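Local atomic coordinates of arylmalonate decarboxylase (Bordetella bronchiseptica, PDB entry 3IXL), a protein that catalyses the decarboxylation of 2-aryl-2-methylmalonates, with uptake of a proton, to give 2-arylpropionates and carbon dioxide. Residues A[21-26]-A[210-215]. The protein carries 2 engineered substitutions. Numbering follows the deposited sequence.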
ATOM      1  N   PRO A  21     -10.832  -1.276  -3.338  1.00  9.88           N
ATOM      2  CA  PRO A  21     -10.285  -2.403  -2.581  1.00 10.01           C
ATOM      3  C   PRO A  21     -11.148  -2.715  -1.357  1.00 10.08           C
ATOM      4  O   PRO A  21     -11.678  -1.804  -0.710  1.00 10.27           O
ATOM      5  CB  PRO A  21      -8.878  -1.928  -2.196  1.00 10.01           C
ATOM      6  CG  PRO A  21      -8.529  -0.888  -3.231  1.00  9.87           C
ATOM      7  CD  PRO A  21      -9.842  -0.206  -3.552  1.00  9.53           C
ATOM      8  N   ALA A  22     -11.304  -4.005  -1.065  1.00 10.99           N
ATOM      9  CA  ALA A  22     -12.266  -4.478  -0.070  1.00 10.80           C
ATOM     10  C   ALA A  22     -12.032  -3.942   1.343  1.00 10.60           C
ATOM     11  O   ALA A  22     -12.961  -3.881   2.156  1.00 11.06           O
ATOM     12  CB  ALA A  22     -12.303  -6.001  -0.063  1.00 11.31           C
ATOM     13  N   ASP A  23     -10.802  -3.544   1.645  1.00  9.62           N
ATOM     14  CA  ASP A  23     -10.501  -3.077   2.991  1.00  9.38           C
ATOM     15  C   ASP A  23     -11.247  -1.804   3.384  1.00  9.28           C
ATOM     16  O   ASP A  23     -11.467  -1.558   4.571  1.00  8.76           O
ATOM     17  CB  ASP A  23      -9.001  -2.867   3.160  1.00  9.41           C
ATOM     18  CG  ASP A  23      -8.217  -4.170   3.174  1.00 10.64           C
ATOM     19  OD1 ASP A  23      -8.816  -5.275   3.163  1.00 12.23           O
ATOM     20  OD2 ASP A  23      -6.980  -4.075   3.180  1.00 11.68           O
ATOM     21  N   GLY A  24     -11.629  -0.992   2.395  1.00  9.25           N
ATOM     22  CA  GLY A  24     -12.244   0.316   2.677  1.00  9.66           C
ATOM     23  C   GLY A  24     -13.552   0.218   3.441  1.00  9.54           C
ATOM     24  O   GLY A  24     -13.808   1.012   4.353  1.00  9.88           O
ATOM     25  N   ALA A  25     -14.367  -0.762   3.063  1.00  9.95           N
ATOM     26  CA  ALA A  25     -15.678  -0.982   3.684  1.00 10.24           C
ATOM     27  C   ALA A  25     -15.570  -1.416   5.143  1.00 10.13           C
ATOM     28  O   ALA A  25     -16.505  -1.230   5.919  1.00 11.58           O
ATOM     29  CB  ALA A  25     -16.470  -2.000   2.891  1.00 10.82           C
ATOM     30  N   ARG A  26     -14.424  -1.991   5.507  1.00  9.33           N
ATOM     31  CA  ARG A  26     -14.178  -2.454   6.861  1.00  9.31           C
ATOM     32  C   ARG A  26     -13.493  -1.381   7.708  1.00  8.51           C
ATOM     33  O   ARG A  26     -13.907  -1.097   8.827  1.00  9.34           O
ATOM     34  CB  ARG A  26     -13.353  -3.739   6.799  1.00  9.34           C
ATOM     35  CG  ARG A  26     -14.137  -4.916   6.198  1.00 10.81           C
ATOM     36  CD  ARG A  26     -13.260  -6.120   5.872  1.00 11.15           C
ATOM     37  NE  ARG A  26     -12.807  -6.806   7.078  1.00 13.04           N
ATOM     38  CZ  ARG A  26     -11.881  -7.765   7.101  1.00 14.24           C
ATOM     39  NH1 ARG A  26     -11.279  -8.150   5.977  1.00 14.74           N
ATOM     40  NH2 ARG A  26     -11.547  -8.327   8.256  1.00 14.02           N
ATOM     41  N   SER A 210       0.848  -2.504   6.478  1.00  5.85           N
ATOM     42  CA  SER A 210       0.403  -3.342   5.371  1.00  6.01           C
ATOM     43  C   SER A 210      -0.042  -2.439   4.227  1.00  5.80           C
ATOM     44  O   SER A 210      -0.731  -1.444   4.464  1.00  5.60           O
ATOM     45  CB  SER A 210      -0.740  -4.246   5.833  1.00  6.30           C
ATOM     46  OG  SER A 210      -1.203  -5.051   4.769  1.00  7.77           O
ATOM     47  N   SER A 211       0.328  -2.798   2.999  1.00  5.44           N
ATOM     48  CA  SER A 211       0.069  -1.950   1.817  1.00  5.81           C
ATOM     49  C   SER A 211      -1.364  -1.405   1.687  1.00  5.42           C
ATOM     50  O   SER A 211      -1.559  -0.190   1.614  1.00  5.52           O
ATOM     51  CB  SER A 211       0.414  -2.708   0.529  1.00  6.65           C
ATOM     52  OG  SER A 211       1.801  -2.848   0.365  1.00  7.08           O
ATOM     53  N   SER A 212      -2.349  -2.290   1.600  1.00  5.65           N
ATOM     54  CA  SER A 212      -3.715  -1.830   1.337  1.00  6.30           C
ATOM     55  C   SER A 212      -4.252  -0.959   2.483  1.00  6.13           C
ATOM     56  O   SER A 212      -4.674   0.173   2.264  1.00  5.97           O
ATOM     57  CB  SER A 212      -4.637  -3.001   1.008  1.00  6.73           C
ATOM     58  OG  SER A 212      -5.906  -2.531   0.605  1.00 10.13           O
ATOM     59  N   PRO A 213      -4.222  -1.472   3.728  1.00  5.51           N
ATOM     60  CA  PRO A 213      -4.689  -0.643   4.836  1.00  5.72           C
ATOM     61  C   PRO A 213      -3.921   0.683   4.953  1.00  5.64           C
ATOM     62  O   PRO A 213      -4.540   1.725   5.174  1.00  6.26           O
ATOM     63  CB  PRO A 213      -4.477  -1.548   6.058  1.00  5.94           C
ATOM     64  CG  PRO A 213      -4.560  -2.938   5.479  1.00  6.78           C
ATOM     65  CD  PRO A 213      -3.840  -2.825   4.181  1.00  6.10           C
ATOM     66  N   ALA A 214      -2.601   0.665   4.777  1.00  5.30           N
ATOM     67  CA  ALA A 214      -1.835   1.920   4.825  1.00  5.22           C
ATOM     68  C   ALA A 214      -2.281   2.871   3.717  1.00  5.05           C
ATOM     69  O   ALA A 214      -2.364   4.074   3.941  1.00  5.67           O
ATOM     70  CB  ALA A 214      -0.338   1.654   4.725  1.00  5.52           C
ATOM     71  N   GLY A 215      -2.584   2.330   2.534  1.00  5.12           N
ATOM     72  CA  GLY A 215      -3.087   3.162   1.434  1.00  4.58           C
ATOM     73  C   GLY A 215      -4.356   3.901   1.829  1.00  4.29           C
ATOM     74  O   GLY A 215      -4.505   5.096   1.550  1.00  5.22           O
TER
HETATM   75  O   HOH W   1      -8.166  -4.075   0.120  1.00 18.31           O
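D23 and S212 meet through one carboxylate oxygen and one hydroxyl, with a water lodged beside them. The polar part of the contact centres on this water. It accepts a hydrogen bond from D23 N, with 3.1 Å between that nitrogen and the water oxygen, and it is also hydrogen-bonded to S212 OG at 2.8 Å. A backbone N-H near the start of the short helix is thereby linked to the first turn of helix 211-222. Serine suits the position because its hydroxyl can donate or accept a hydrogen bond; with OG anti to the backbone N (chi1 -173°), it reaches out to the 21-26 segment. OD2 of D23 approaches S212 OG to 3.2 Å. The aspartate has CG beside its own backbone N (chi1 -70°), which keeps the carboxylate close to the water that this N-H holds.

The remaining contacts are van der Waals. D23 OD2 also lies 3.4 Å from S212 CB, and CG and CD of the P213 ring complete the apolar side of that oxygen, CD standing 3.5 Å from D23 OD2. A proline is readily accommodated in the first turn of a helix, where the missing N-H costs no helical hydrogen bond, and here its ring also touches I197 of helix 196-204. P21 approaches more loosely, its CB 4.1 Å from S212 OG, and its side chain lies about 7 Å from the bound 2-phenylacetic acid.

The contact bridges the two halves of the fold, whose four-stranded parallel sheets share the order 2-1-3-4, consistent with the two-domain architecture of the aspartate/glutamate racemase clan. With D23 and S212 both buried, the bridging water supplies a polar partner to a backbone N-H and a hydroxyl at once, while the N-terminal turn of helix 211-222, close to OD2, would probably favour the charged form of the carboxylate.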